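Local coordinates for protein peptidoglycan N-acetylglucosamine deacetylase (Bacillus cereus, PDB 5N1P) that removes acetyl groups from N-acetylglucosamine residues of peptidoglycan, as a metal-dependent hydrolase of the polysaccharide deacetylase family, at residues E18-L23 with E52-G57; H26-T31 with A175-L180; K67-G72 with E108-K113; I160-I165 with V170-A175. All coordinates share one frame; numbering follows the deposited sequence.

Overall arrangement
From the N terminus, helix 16-25 enters contact 1, which closes when 52-57 arrives beside it. Before that closure, 26-31 has opened contact 2, whose partner 175-180 comes 144 residues later, so contacts 1 and 2 cross. Contact 3 (67-72 with 108-113) opens and closes inside the loop of contact 2, as does contact 4 (160-165 with 170-175). Contacts 2 and 4 share Ala175 on helix 167-182, and Leu19 of contact 1 packs on Asp164 and Val173 of contact 4. Contacts 1 and 4 bind helices 16-25 and 167-182 to segments carrying strands of the sheet; contact 2 binds the loop before strand 31-34 to helix 167-182. Contact 3, opposite them across the chain's centre, joins two helices.

Contact 1 of 4, residues E18-L23 with E52-G57; sequences ELLNTL and EGHYVG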
loop_
_atom_site.group_PDB
_atom_site.type_symbol
_atom_site.label_atom_id
_atom_site.label_comp_id
_atom_site.label_asym_id
_atom_site.label_seq_id
_atom_site.Cartn_x
_atom_site.Cartn_y
_atom_site.Cartn_z
ATOM N N GLU A 18 0.494 16.210 -0.871
ATOM C CA GLU A 18 0.266 16.618 0.509
ATOM C C GLU A 18 0.643 15.516 1.499
ATOM O O GLU A 18 1.256 15.780 2.538
ATOM C CB GLU A 18 -1.193 17.016 0.717
ATOM C CG GLU A 18 -1.499 17.412 2.152
ATOM C CD GLU A 18 -2.891 17.971 2.308
ATOM O OE1 GLU A 18 -3.616 18.028 1.292
ATOM O OE2 GLU A 18 -3.254 18.355 3.444
ATOM N N LEU A 19 0.275 14.281 1.178
ATOM C CA LEU A 19 0.657 13.155 2.016
ATOM C C LEU A 19 2.178 13.042 2.135
ATOM O O LEU A 19 2.710 12.857 3.226
ATOM C CB LEU A 19 0.074 11.855 1.460
ATOM C CG LEU A 19 0.520 10.576 2.170
ATOM C CD1 LEU A 19 0.166 10.600 3.666
ATOM C CD2 LEU A 19 -0.122 9.368 1.491
ATOM N N LEU A 20 2.872 13.154 1.010
ATOM C CA LEU A 20 4.327 13.073 1.014
ATOM C C LEU A 20 4.950 14.150 1.886
ATOM O O LEU A 20 5.929 13.896 2.589
ATOM C CB LEU A 20 4.866 13.171 -0.413
ATOM C CG LEU A 20 4.610 11.904 -1.226
ATOM C CD1 LEU A 20 4.929 12.149 -2.685
ATOM C CD2 LEU A 20 5.455 10.755 -0.679
ATOM N N ASN A 21 4.376 15.347 1.856
ATOM C CA ASN A 21 4.878 16.437 2.684
ATOM C C ASN A 21 4.649 16.139 4.161
ATOM O O ASN A 21 5.511 16.396 4.997
ATOM C CB ASN A 21 4.225 17.755 2.283
ATOM C CG ASN A 21 4.624 18.197 0.884
ATOM O OD1 ASN A 21 5.682 17.814 0.380
ATOM N ND2 ASN A 21 3.778 19.000 0.248
ATOM N N THR A 22 3.496 15.558 4.473
ATOM C CA THR A 22 3.177 15.195 5.847
ATOM C C THR A 22 4.139 14.124 6.365
ATOM O O THR A 22 4.650 14.224 7.482
ATOM C CB THR A 22 1.714 14.709 5.959
ATOM O OG1 THR A 22 0.838 15.797 5.626
ATOM C CG2 THR A 22 1.403 14.222 7.372
ATOM N N LEU A 23 4.400 13.109 5.542
ATOM C CA LEU A 23 5.324 12.047 5.922
ATOM C C LEU A 23 6.732 12.605 6.171
ATOM O O LEU A 23 7.387 12.248 7.155
ATOM C CB LEU A 23 5.356 10.962 4.840
ATOM C CG LEU A 23 4.042 10.173 4.724
ATOM C CD1 LEU A 23 4.032 9.310 3.469
ATOM C CD2 LEU A 23 3.831 9.328 5.981
ATOM N N GLU A 52 11.926 9.964 -2.071
ATOM C CA GLU A 52 11.838 10.416 -0.686
ATOM C C GLU A 52 11.811 9.250 0.293
ATOM O O GLU A 52 11.430 9.410 1.450
ATOM C CB GLU A 52 10.624 11.340 -0.516
ATOM C CG GLU A 52 10.808 12.586 -1.396
ATOM C CD GLU A 52 9.727 13.640 -1.250
ATOM O OE1 GLU A 52 8.806 13.463 -0.437
ATOM O OE2 GLU A 52 9.817 14.667 -1.957
ATOM N N GLY A 53 12.251 8.087 -0.177
ATOM C CA GLY A 53 12.522 6.966 0.700
ATOM C C GLY A 53 11.391 5.978 0.862
ATOM O O GLY A 53 11.487 5.036 1.650
ATOM N N HIS A 54 10.306 6.180 0.126
ATOM C CA HIS A 54 9.170 5.286 0.260
ATOM C C HIS A 54 9.279 4.141 -0.714
ATOM O O HIS A 54 9.943 4.247 -1.740
ATOM C CB HIS A 54 7.864 6.050 0.037
ATOM C CG HIS A 54 7.788 7.303 0.845
ATOM N ND1 HIS A 54 7.654 7.293 2.215
ATOM C CD2 HIS A 54 7.878 8.601 0.475
ATOM C CE1 HIS A 54 7.641 8.544 2.658
ATOM N NE2 HIS A 54 7.780 9.351 1.623
ATOM N N TYR A 55 8.624 3.041 -0.388
ATOM C CA TYR A 55 8.591 1.929 -1.317
ATOM C C TYR A 55 7.439 2.096 -2.307
ATOM O O TYR A 55 6.321 2.355 -1.909
ATOM C CB TYR A 55 8.443 0.599 -0.577
ATOM C CG TYR A 55 8.569 -0.562 -1.531
ATOM C CD1 TYR A 55 7.440 -1.096 -2.146
ATOM C CD2 TYR A 55 9.803 -1.105 -1.830
ATOM C CE1 TYR A 55 7.548 -2.154 -3.045
ATOM C CE2 TYR A 55 9.926 -2.176 -2.724
ATOM C CZ TYR A 55 8.794 -2.690 -3.310
ATOM O OH TYR A 55 8.905 -3.751 -4.188
ATOM N N VAL A 56 7.742 1.938 -3.592
ATOM C CA VAL A 56 6.724 1.964 -4.634
ATOM C C VAL A 56 6.521 0.564 -5.211
ATOM O O VAL A 56 7.438 -0.023 -5.776
ATOM C CB VAL A 56 7.099 2.918 -5.769
ATOM C CG1 VAL A 56 6.066 2.839 -6.856
ATOM C CG2 VAL A 56 7.232 4.347 -5.226
ATOM N N GLY A 57 5.313 0.044 -5.041
ATOM C CA GLY A 57 4.954 -1.272 -5.556
ATOM C C GLY A 57 3.714 -1.216 -6.427
ATOM O O GLY A 57 3.213 -0.139 -6.748
HETATM O O HOH W 1 8.007 12.195 1.700
#
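Leu20, Glu52 and His54 meet round a single water that links all three, the most distinctive feature of this joint. The water donates to the backbone O of Leu20 at 2.8 Å and to OE1 of Glu52 at 2.6 Å. It also lies 2.9 Å from NE2 of His54, at the edge of the imidazole and in its plane. Both side chains of the bridge have a second partner: Glu52 OE2 forms a salt bridge with Arg48, while ND1 of His54 takes the backbone N-H of Ala30, which fixes the ring's rotation.

Direct contact is van der Waals packing of leucine methyls on the imidazole. CD2 of Leu20 presses on CD2 of His54 at 3.4 Å, and one helical turn on, CD1 of Leu23 reaches CE1 of the same ring at 3.8 Å; both methyls approach obliquely. His54 chi1 of -50° sets CG beside its own backbone N and directs the ring at the helix. The carbonyl O of Glu52 sits 3.6 Å above one ring face, offset toward the rim.

Gly53, with positive phi (95°), is the C-prime residue of a Schellman motif that ends helix 43-51. The chain then runs into strand 55-58, parallel to strand 31-34. This helix-turn-strand sequence, packed against helix 16-25, belongs to the alternating beta/alpha fold of the NodB homology domain.

Contact 2 of 4, residues H26-T31 with A175-L180; sequences HDAKAT and AILKGL
The imidazole of His26 carries a methyl over one face: CD1 of Leu177 lies 4.1 Å from the ring centroid, and the line between them leans 29° from the ring normal, which qualifies as a CH-pi contact. The methyl is displaced toward the base of the ring, as its 3.8 Å distance to His26 CG indicates; CB of His26 lies equally near to it. At the edge, ND1 is hydrogen-bonded to the carbonyl O of Thr22, one turn back in helix 16-25, and this bond holds the plane at the angle that the leucine meets. With chi1 at -65°, His26 CG stands beside the backbone N, and the ring lies under Leu177 CD1.

The other branch of Leu177 is used as well. Its CD2 touches CB of Ala28 at 3.9 Å, so the forked end of one leucine meets two residues of the loop, one with each methyl. Between those residues, Asp27 has positive phi and is the C-prime position of a Schellman motif ending helix 16-25; His26 and Ala28, either side of it in the chain, both direct CB toward helix 167-182. Phe187 of strand 185-187 touches both Ala28 and Leu177, continuing the apolar packing toward the sheet, and Lys181 NZ is hydrogen-bonded to His26 O.

The chemistry divides accordingly. Dispersion and the CH-pi contact join the two segments, and the ND1 bond to a carbonyl implies a proton on ND1, so the ring's polar edge serves the helix before it while a face meets the methyl.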
loop_
_atom_site.group_PDB
_atom_site.type_symbol
_atom_site.label_atom_id
_atom_site.label_comp_id
_atom_site.label_asym_id
_atom_site.label_seq_id
_atom_site.Cartn_x
_atom_site.Cartn_y
_atom_site.Cartn_z
ATOM N N HIS A 26 7.268 14.464 9.434
ATOM C CA HIS A 26 7.365 13.578 10.597
ATOM C C HIS A 26 8.457 12.523 10.418
ATOM O O HIS A 26 8.538 11.578 11.204
ATOM C CB HIS A 26 6.031 12.877 10.868
ATOM C CG HIS A 26 4.920 13.803 11.256
ATOM N ND1 HIS A 26 4.165 14.490 10.328
ATOM C CD2 HIS A 26 4.424 14.142 12.468
ATOM C CE1 HIS A 26 3.258 15.217 10.953
ATOM N NE2 HIS A 26 3.394 15.025 12.254
ATOM N N ASP A 27 9.286 12.694 9.390
ATOM C CA ASP A 27 10.356 11.754 9.052
ATOM C C ASP A 27 9.871 10.308 9.060
ATOM O O ASP A 27 10.528 9.415 9.597
ATOM C CB ASP A 27 11.542 11.925 10.007
ATOM C CG ASP A 27 12.221 13.273 9.853
ATOM O OD1 ASP A 27 12.687 13.578 8.734
ATOM O OD2 ASP A 27 12.286 14.030 10.846
ATOM N N ALA A 28 8.702 10.093 8.470
ATOM C CA ALA A 28 8.127 8.763 8.366
ATOM C C ALA A 28 8.293 8.255 6.941
ATOM O O ALA A 28 8.201 9.035 5.998
ATOM C CB ALA A 28 6.661 8.784 8.748
ATOM N N LYS A 29 8.552 6.959 6.798
ATOM C CA LYS A 29 8.660 6.330 5.485
ATOM C C LYS A 29 7.484 5.376 5.337
ATOM O O LYS A 29 7.052 4.759 6.308
ATOM C CB LYS A 29 9.991 5.590 5.328
ATOM C CG LYS A 29 11.238 6.468 5.469
ATOM C CD LYS A 29 11.237 7.613 4.473
ATOM C CE LYS A 29 12.635 8.233 4.339
ATOM N NZ LYS A 29 13.057 8.932 5.581
ATOM N N ALA A 30 6.952 5.260 4.128
ATOM C CA ALA A 30 5.743 4.489 3.905
ATOM C C ALA A 30 5.850 3.699 2.614
ATOM O O ALA A 30 6.898 3.709 1.954
ATOM C CB ALA A 30 4.534 5.418 3.866
ATOM N N THR A 31 4.760 3.015 2.264
ATOM C CA THR A 31 4.735 2.124 1.105
ATOM C C THR A 31 3.521 2.474 0.260
ATOM O O THR A 31 2.440 2.675 0.797
ATOM C CB THR A 31 4.689 0.655 1.573
ATOM O OG1 THR A 31 5.874 0.372 2.334
ATOM C CG2 THR A 31 4.583 -0.317 0.400
ATOM N N ALA A 175 -2.486 12.195 12.979
ATOM C CA ALA A 175 -2.937 11.598 14.241
ATOM C C ALA A 175 -2.517 10.133 14.371
ATOM O O ALA A 175 -2.295 9.638 15.478
ATOM C CB ALA A 175 -4.441 11.722 14.377
ATOM N N ILE A 176 -2.435 9.438 13.239
ATOM C CA ILE A 176 -1.980 8.058 13.245
ATOM C C ILE A 176 -0.503 8.001 13.610
ATOM O O ILE A 176 -0.084 7.166 14.413
ATOM C CB ILE A 176 -2.201 7.382 11.876
ATOM C CG1 ILE A 176 -3.689 7.131 11.637
ATOM C CG2 ILE A 176 -1.429 6.069 11.791
ATOM C CD1 ILE A 176 -4.002 6.740 10.205
ATOM N N LEU A 177 0.286 8.888 13.007
ATOM C CA LEU A 177 1.717 8.935 13.276
ATOM C C LEU A 177 1.973 9.220 14.756
ATOM O O LEU A 177 2.724 8.500 15.412
ATOM C CB LEU A 177 2.396 9.986 12.396
ATOM C CG LEU A 177 2.423 9.658 10.897
ATOM C CD1 LEU A 177 2.955 10.820 10.072
ATOM C CD2 LEU A 177 3.254 8.422 10.641
ATOM N N LYS A 178 1.324 10.258 15.277
ATOM C CA LYS A 178 1.447 10.617 16.688
ATOM C C LYS A 178 1.029 9.474 17.608
ATOM O O LYS A 178 1.743 9.118 18.545
ATOM C CB LYS A 178 0.605 11.858 16.986
ATOM C CG LYS A 178 0.717 12.351 18.420
ATOM C CD LYS A 178 -0.152 13.573 18.645
ATOM C CE LYS A 178 0.122 14.193 20.011
ATOM N NZ LYS A 178 -0.771 15.353 20.271
ATOM N N GLY A 179 -0.137 8.901 17.335
ATOM C CA GLY A 179 -0.657 7.819 18.148
ATOM C C GLY A 179 0.224 6.584 18.174
ATOM O O GLY A 179 0.323 5.914 19.198
ATOM N N LEU A 180 0.867 6.267 17.054
ATOM C CA LEU A 180 1.712 5.080 17.020
ATOM C C LEU A 180 3.119 5.329 17.562
ATOM O O LEU A 180 3.724 4.422 18.136
ATOM C CB LEU A 180 1.789 4.525 15.595
ATOM C CG LEU A 180 0.446 4.052 15.040
ATOM C CD1 LEU A 180 0.596 3.532 13.620
ATOM C CD2 LEU A 180 -0.159 2.990 15.939
#

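Contact 3 of 4, residues K67-G72 with E108-K113; sequences KLYKNG and EGLRNK
Two helices of the NodB homology domain meet here: the last part of helix 65-70, with a wider pi-type turn at 67-70, and the turn after it receive Leu110 from the first turns of helix 108-116. The contact is one leucine set largely against backbone. Its CD1 branch faces backbone oxygens, 3.7 Å from O of Tyr69 and 3.9 Å from O of Leu68, while its CD2 branch lies 4.0 Å from CA of Gly72. The Leu110 chi1 of -71° sets CG beside the backbone N, and the two branches divide, CD1 to the carbonyl oxygens and CD2 to Gly72.

Gly72 has positive phi (70°) and is the first residue past the helix to leave helical angles; its N makes a weak bond to O of Tyr69. CA of Gly72 and CA of Leu110 are 7.0 Å apart, the nearest CA pair of the two segments.

The Tyr69 ring has CB of Leu68 over the centre of one face, 3.8 Å above the plane. Its OH is hydrogen-bonded to the backbone O of Pro99, a residue of the inhibitor pocket, and its side chain lies about 7 Å from the bound hydroxamate. The Tyr69 ring therefore spans from this helix pair toward the pocket. At the end by the helix pair, CD1 of Leu110 meets the ring edge, near its plane, 4.2 Å from Tyr69 CD1.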
loop_
_atom_site.group_PDB
_atom_site.type_symbol
_atom_site.label_atom_id
_atom_site.label_comp_id
_atom_site.label_asym_id
_atom_site.label_seq_id
_atom_site.Cartn_x
_atom_site.Cartn_y
_atom_site.Cartn_z
ATOM N N LYS A 67 -11.116 -10.046 -13.911
ATOM C CA LYS A 67 -9.934 -10.157 -14.761
ATOM C C LYS A 67 -8.736 -10.722 -14.006
ATOM O O LYS A 67 -8.038 -11.606 -14.510
ATOM C CB LYS A 67 -9.562 -8.793 -15.360
ATOM C CG LYS A 67 -10.554 -8.296 -16.411
ATOM C CD LYS A 67 -10.139 -6.936 -16.960
ATOM C CE LYS A 67 -11.118 -6.459 -18.037
ATOM N NZ LYS A 67 -10.743 -5.108 -18.554
ATOM N N LEU A 68 -8.496 -10.210 -12.805
ATOM C CA LEU A 68 -7.312 -10.595 -12.058
ATOM C C LEU A 68 -7.324 -12.035 -11.578
ATOM O O LEU A 68 -6.315 -12.736 -11.678
ATOM C CB LEU A 68 -7.136 -9.679 -10.850
ATOM C CG LEU A 68 -6.854 -8.209 -11.157
ATOM C CD1 LEU A 68 -7.102 -7.338 -9.928
ATOM C CD2 LEU A 68 -5.422 -8.035 -11.625
ATOM N N TYR A 69 -8.457 -12.470 -11.036
ATOM C CA TYR A 69 -8.484 -13.736 -10.311
ATOM C C TYR A 69 -9.166 -14.839 -11.107
ATOM O O TYR A 69 -8.541 -15.857 -11.397
ATOM C CB TYR A 69 -9.138 -13.530 -8.942
ATOM C CG TYR A 69 -8.422 -12.425 -8.194
ATOM C CD1 TYR A 69 -7.061 -12.528 -7.907
ATOM C CD2 TYR A 69 -9.088 -11.275 -7.798
ATOM C CE1 TYR A 69 -6.377 -11.515 -7.240
ATOM C CE2 TYR A 69 -8.413 -10.255 -7.129
ATOM C CZ TYR A 69 -7.057 -10.387 -6.861
ATOM O OH TYR A 69 -6.382 -9.384 -6.213
ATOM N N LYS A 70 -10.419 -14.631 -11.500
ATOM C CA LYS A 70 -11.132 -15.646 -12.282
ATOM C C LYS A 70 -10.492 -15.875 -13.652
ATOM O O LYS A 70 -10.262 -17.017 -14.060
ATOM C CB LYS A 70 -12.595 -15.245 -12.449
ATOM C CG LYS A 70 -13.170 -14.602 -11.209
ATOM C CD LYS A 70 -14.667 -14.427 -11.306
ATOM C CE LYS A 70 -15.235 -13.981 -9.976
ATOM N NZ LYS A 70 -15.752 -15.120 -9.160
ATOM N N ASN A 71 -10.205 -14.789 -14.361
ATOM C CA ASN A 71 -9.579 -14.874 -15.679
ATOM C C ASN A 71 -8.058 -15.039 -15.572
ATOM O O ASN A 71 -7.372 -15.234 -16.580
ATOM C CB ASN A 71 -9.916 -13.640 -16.518
ATOM C CG ASN A 71 -11.397 -13.518 -16.812
ATOM O OD1 ASN A 71 -12.192 -14.386 -16.447
ATOM N ND2 ASN A 71 -11.780 -12.433 -17.474
ATOM N N GLY A 72 -7.544 -14.958 -14.347
ATOM C CA GLY A 72 -6.147 -15.253 -14.061
ATOM C C GLY A 72 -5.103 -14.279 -14.581
ATOM O O GLY A 72 -3.965 -14.666 -14.836
ATOM N N GLU A 108 -4.385 -21.341 -5.506
ATOM C CA GLU A 108 -3.176 -22.150 -5.620
ATOM C C GLU A 108 -2.328 -21.852 -6.848
ATOM O O GLU A 108 -1.125 -21.600 -6.755
ATOM C CB GLU A 108 -3.572 -23.619 -5.672
ATOM C CG GLU A 108 -2.939 -24.492 -4.653
ATOM C CD GLU A 108 -3.640 -25.835 -4.595
ATOM O OE1 GLU A 108 -4.818 -25.863 -4.182
ATOM O OE2 GLU A 108 -3.030 -26.846 -4.982
ATOM N N GLY A 109 -2.970 -21.930 -8.006
ATOM C CA GLY A 109 -2.284 -21.787 -9.276
ATOM C C GLY A 109 -1.714 -20.396 -9.454
ATOM O O GLY A 109 -0.609 -20.243 -9.968
ATOM N N LEU A 110 -2.471 -19.382 -9.044
ATOM C CA LEU A 110 -2.004 -18.007 -9.151
ATOM C C LEU A 110 -0.859 -17.724 -8.186
ATOM O O LEU A 110 0.072 -16.999 -8.530
ATOM C CB LEU A 110 -3.150 -17.022 -8.904
ATOM C CG LEU A 110 -4.191 -16.953 -10.024
ATOM C CD1 LEU A 110 -5.235 -15.886 -9.725
ATOM C CD2 LEU A 110 -3.514 -16.665 -11.354
ATOM N N ARG A 111 -0.905 -18.297 -6.985
ATOM C CA ARG A 111 0.191 -18.062 -6.045
ATOM C C ARG A 111 1.492 -18.653 -6.603
ATOM O O ARG A 111 2.560 -18.059 -6.456
ATOM C CB ARG A 111 -0.128 -18.636 -4.662
ATOM C CG ARG A 111 -1.320 -17.960 -4.036
ATOM C CD ARG A 111 -1.386 -18.146 -2.524
ATOM N NE ARG A 111 -1.395 -19.538 -2.070
ATOM C CZ ARG A 111 -2.479 -20.310 -2.020
ATOM N NH1 ARG A 111 -3.643 -19.863 -2.471
ATOM N NH2 ARG A 111 -2.385 -21.547 -1.559
ATOM N N ASN A 112 1.402 -19.802 -7.269
ATOM C CA ASN A 112 2.575 -20.356 -7.949
ATOM C C ASN A 112 3.089 -19.427 -9.044
ATOM O O ASN A 112 4.296 -19.220 -9.175
ATOM C CB ASN A 112 2.260 -21.729 -8.537
ATOM C CG ASN A 112 2.185 -22.797 -7.482
ATOM O OD1 ASN A 112 2.738 -22.641 -6.394
ATOM N ND2 ASN A 112 1.509 -23.896 -7.796
ATOM N N LYS A 113 2.171 -18.853 -9.817
ATOM C CA LYS A 113 2.562 -17.930 -10.879
ATOM C C LYS A 113 3.243 -16.690 -10.310
ATOM O O LYS A 113 4.198 -16.170 -10.891
ATOM C CB LYS A 113 1.347 -17.526 -11.718
ATOM C CG LYS A 113 0.780 -18.644 -12.575
ATOM C CD LYS A 113 -0.167 -18.098 -13.632
ATOM C CE LYS A 113 -0.663 -19.204 -14.556
ATOM N NZ LYS A 113 0.466 -19.950 -15.169
#

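Contact 4 of 4, residues I160-I165 with V170-A175; sequences ILMHDI and VAAVPA. With 8GK (~{N}-oxidanylnaphthalene-1-carboxamide), chain E.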
loop_
_atom_site.group_PDB
_atom_site.type_symbol
_atom_site.label_atom_id
_atom_site.label_comp_id
_atom_site.label_asym_id
_atom_site.label_seq_id
_atom_site.Cartn_x
_atom_site.Cartn_y
_atom_site.Cartn_z
ATOM N N ILE A 160 -0.611 -1.368 7.689
ATOM C CA ILE A 160 -1.851 -0.608 7.754
ATOM C C ILE A 160 -2.371 -0.240 6.364
ATOM O O ILE A 160 -1.661 0.396 5.582
ATOM C CB ILE A 160 -1.652 0.671 8.572
ATOM C CG1 ILE A 160 -1.171 0.310 9.983
ATOM C CG2 ILE A 160 -2.940 1.476 8.605
ATOM C CD1 ILE A 160 -0.457 1.443 10.677
ATOM N N LEU A 161 -3.611 -0.622 6.073
ATOM C CA LEU A 161 -4.241 -0.343 4.785
ATOM C C LEU A 161 -4.948 1.003 4.778
ATOM O O LEU A 161 -5.909 1.221 5.531
ATOM C CB LEU A 161 -5.253 -1.440 4.416
ATOM C CG LEU A 161 -6.096 -1.145 3.170
ATOM C CD1 LEU A 161 -5.239 -1.113 1.893
ATOM C CD2 LEU A 161 -7.249 -2.140 3.030
ATOM N N MET A 162 -4.456 1.895 3.922
ATOM C CA MET A 162 -5.097 3.175 3.668
ATOM C C MET A 162 -5.087 3.456 2.165
ATOM O O MET A 162 -4.487 2.715 1.383
ATOM C CB MET A 162 -4.396 4.303 4.427
ATOM C CG MET A 162 -4.420 4.082 5.912
ATOM S SD MET A 162 -3.655 5.399 6.841
ATOM C CE MET A 162 -4.894 6.674 6.647
ATOM N N HIS A 163 -5.762 4.529 1.772
ATOM C CA HIS A 163 -5.878 4.888 0.364
ATOM C C HIS A 163 -5.611 6.369 0.213
ATOM O O HIS A 163 -6.383 7.185 0.726
ATOM C CB HIS A 163 -7.276 4.526 -0.178
ATOM C CG HIS A 163 -7.618 3.073 -0.045
ATOM N ND1 HIS A 163 -8.098 2.522 1.124
ATOM C CD2 HIS A 163 -7.534 2.053 -0.934
ATOM C CE1 HIS A 163 -8.304 1.228 0.947
ATOM N NE2 HIS A 163 -7.965 0.918 -0.292
ATOM N N ASP A 164 -4.529 6.740 -0.474
ATOM C CA ASP A 164 -4.173 8.162 -0.535
ATOM C C ASP A 164 -5.001 8.931 -1.565
ATOM O O ASP A 164 -4.825 10.138 -1.708
ATOM C CB ASP A 164 -2.666 8.365 -0.788
ATOM C CG ASP A 164 -2.168 7.698 -2.066
ATOM O OD1 ASP A 164 -2.590 6.560 -2.345
ATOM O OD2 ASP A 164 -1.331 8.309 -2.776
ATOM N N ILE A 165 -5.938 8.256 -2.226
ATOM C CA ILE A 165 -6.803 8.925 -3.198
ATOM C C ILE A 165 -8.027 9.543 -2.530
ATOM O O ILE A 165 -8.839 10.183 -3.191
ATOM C CB ILE A 165 -7.259 7.962 -4.303
ATOM C CG1 ILE A 165 -7.952 6.743 -3.701
ATOM C CG2 ILE A 165 -6.059 7.563 -5.130
ATOM C CD1 ILE A 165 -8.822 5.981 -4.689
ATOM N N VAL A 170 -5.714 10.858 3.984
ATOM C CA VAL A 170 -4.526 11.691 4.094
ATOM C C VAL A 170 -4.593 12.573 5.354
ATOM O O VAL A 170 -3.590 12.750 6.068
ATOM C CB VAL A 170 -4.356 12.527 2.803
ATOM C CG1 VAL A 170 -3.214 13.534 2.955
ATOM C CG2 VAL A 170 -4.119 11.588 1.629
ATOM N N ALA A 171 -5.781 13.076 5.675
ATOM C CA ALA A 171 -5.957 13.920 6.852
ATOM C C ALA A 171 -5.776 13.157 8.171
ATOM O O ALA A 171 -5.491 13.747 9.209
ATOM C CB ALA A 171 -7.327 14.570 6.819
ATOM N N ALA A 172 -5.940 11.841 8.116
ATOM C CA ALA A 172 -5.842 11.029 9.318
ATOM C C ALA A 172 -4.392 10.737 9.681
ATOM O O ALA A 172 -4.092 10.354 10.808
ATOM C CB ALA A 172 -6.616 9.709 9.129
ATOM N N VAL A 173 -3.487 10.921 8.728
ATOM C CA VAL A 173 -2.126 10.448 8.923
ATOM C C VAL A 173 -1.371 11.144 10.084
ATOM O O VAL A 173 -0.718 10.453 10.864
ATOM C CB VAL A 173 -1.349 10.541 7.594
ATOM C CG1 VAL A 173 0.130 10.281 7.806
ATOM C CG2 VAL A 173 -1.906 9.499 6.648
ATOM N N PRO A 174 -1.492 12.482 10.246
ATOM C CA PRO A 174 -0.796 13.057 11.408
ATOM C C PRO A 174 -1.195 12.425 12.753
ATOM O O PRO A 174 -0.310 12.131 13.557
ATOM C CB PRO A 174 -1.202 14.537 11.366
ATOM C CG PRO A 174 -1.428 14.798 9.928
ATOM C CD PRO A 174 -2.067 13.536 9.389
ATOM N N ALA A 175 -2.486 12.195 12.979
ATOM C CA ALA A 175 -2.937 11.598 14.241
ATOM C C ALA A 175 -2.517 10.133 14.371
ATOM O O ALA A 175 -2.295 9.638 15.478
ATOM C CB ALA A 175 -4.441 11.722 14.377
HETATM C C1 8GK E . -8.142 -2.780 -2.061
HETATM C C2 8GK E . -9.253 -3.472 -1.341
HETATM C C3 8GK E . -10.557 -3.194 -1.722
HETATM C C4 8GK E . -11.613 -3.836 -1.085
HETATM C C5 8GK E . -11.365 -4.765 -0.074
HETATM C C6 8GK E . -10.057 -5.044 0.304
HETATM C C7 8GK E . -9.000 -4.398 -0.336
HETATM C C8 8GK E . -12.913 -3.542 -1.473
HETATM C C9 8GK E . -13.166 -2.615 -2.481
HETATM C C10 8GK E . -12.108 -1.972 -3.114
HETATM C C11 8GK E . -10.806 -2.268 -2.732
HETATM O O12 8GK E . -7.979 -3.079 -3.226
HETATM N N13 8GK E . -7.389 -1.854 -1.469
HETATM O O14 8GK E . -6.924 -0.811 -2.268
#
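Segment 160-165 carries the last part of strand 157-163, and the chain turns back within a few residues into helix 167-182, bringing CA of Asp164 to 5.8 Å from CA of Val170. Near this turn, CG2 of Val170 rests against the backbone O of Asp164 at 3.7 Å, with CB of Asp164 beside the same methyl at 4.3 Å. The Asp164 carboxylate leads away from the helix, and its OD2 is hydrogen-bonded to Thr16.

Deeper in, Met162 spans the gap between strand and helix. Its chain bends at chi3 (73°), carrying the CE methyl to CG2 of Val173 at 4.1 Å and to CB of Ala172 at 4.3 Å. The Met162 and Val173 side chains approach at a slant, and Leu19 of helix 16-25 packs against Val170 and Val173.

This is the strand-to-helix link of a parallel beta/alpha fold, and as is usual in such folds the active site lies at the C-terminal end of the strand. There the CB of His163 points away from the helix, opposite in sense to that of Met162. His163, the inferred proton donor, puts NE2 2.8 Å from O14, the N-bound oxygen of the inhibitor's hydroxamate, which sits at the ring edge near its plane. The opposite ring nitrogen, ND1, is hydrogen-bonded to Asp130 OD1, a second-shell contact that restrains the ring's rotation. The helix is kinked at Pro174, whose N has no proton to give, and N of Ala175 lacks a bond to the preceding turn, whereas N of Val173 reaches O of Val170 at 3.2 Å.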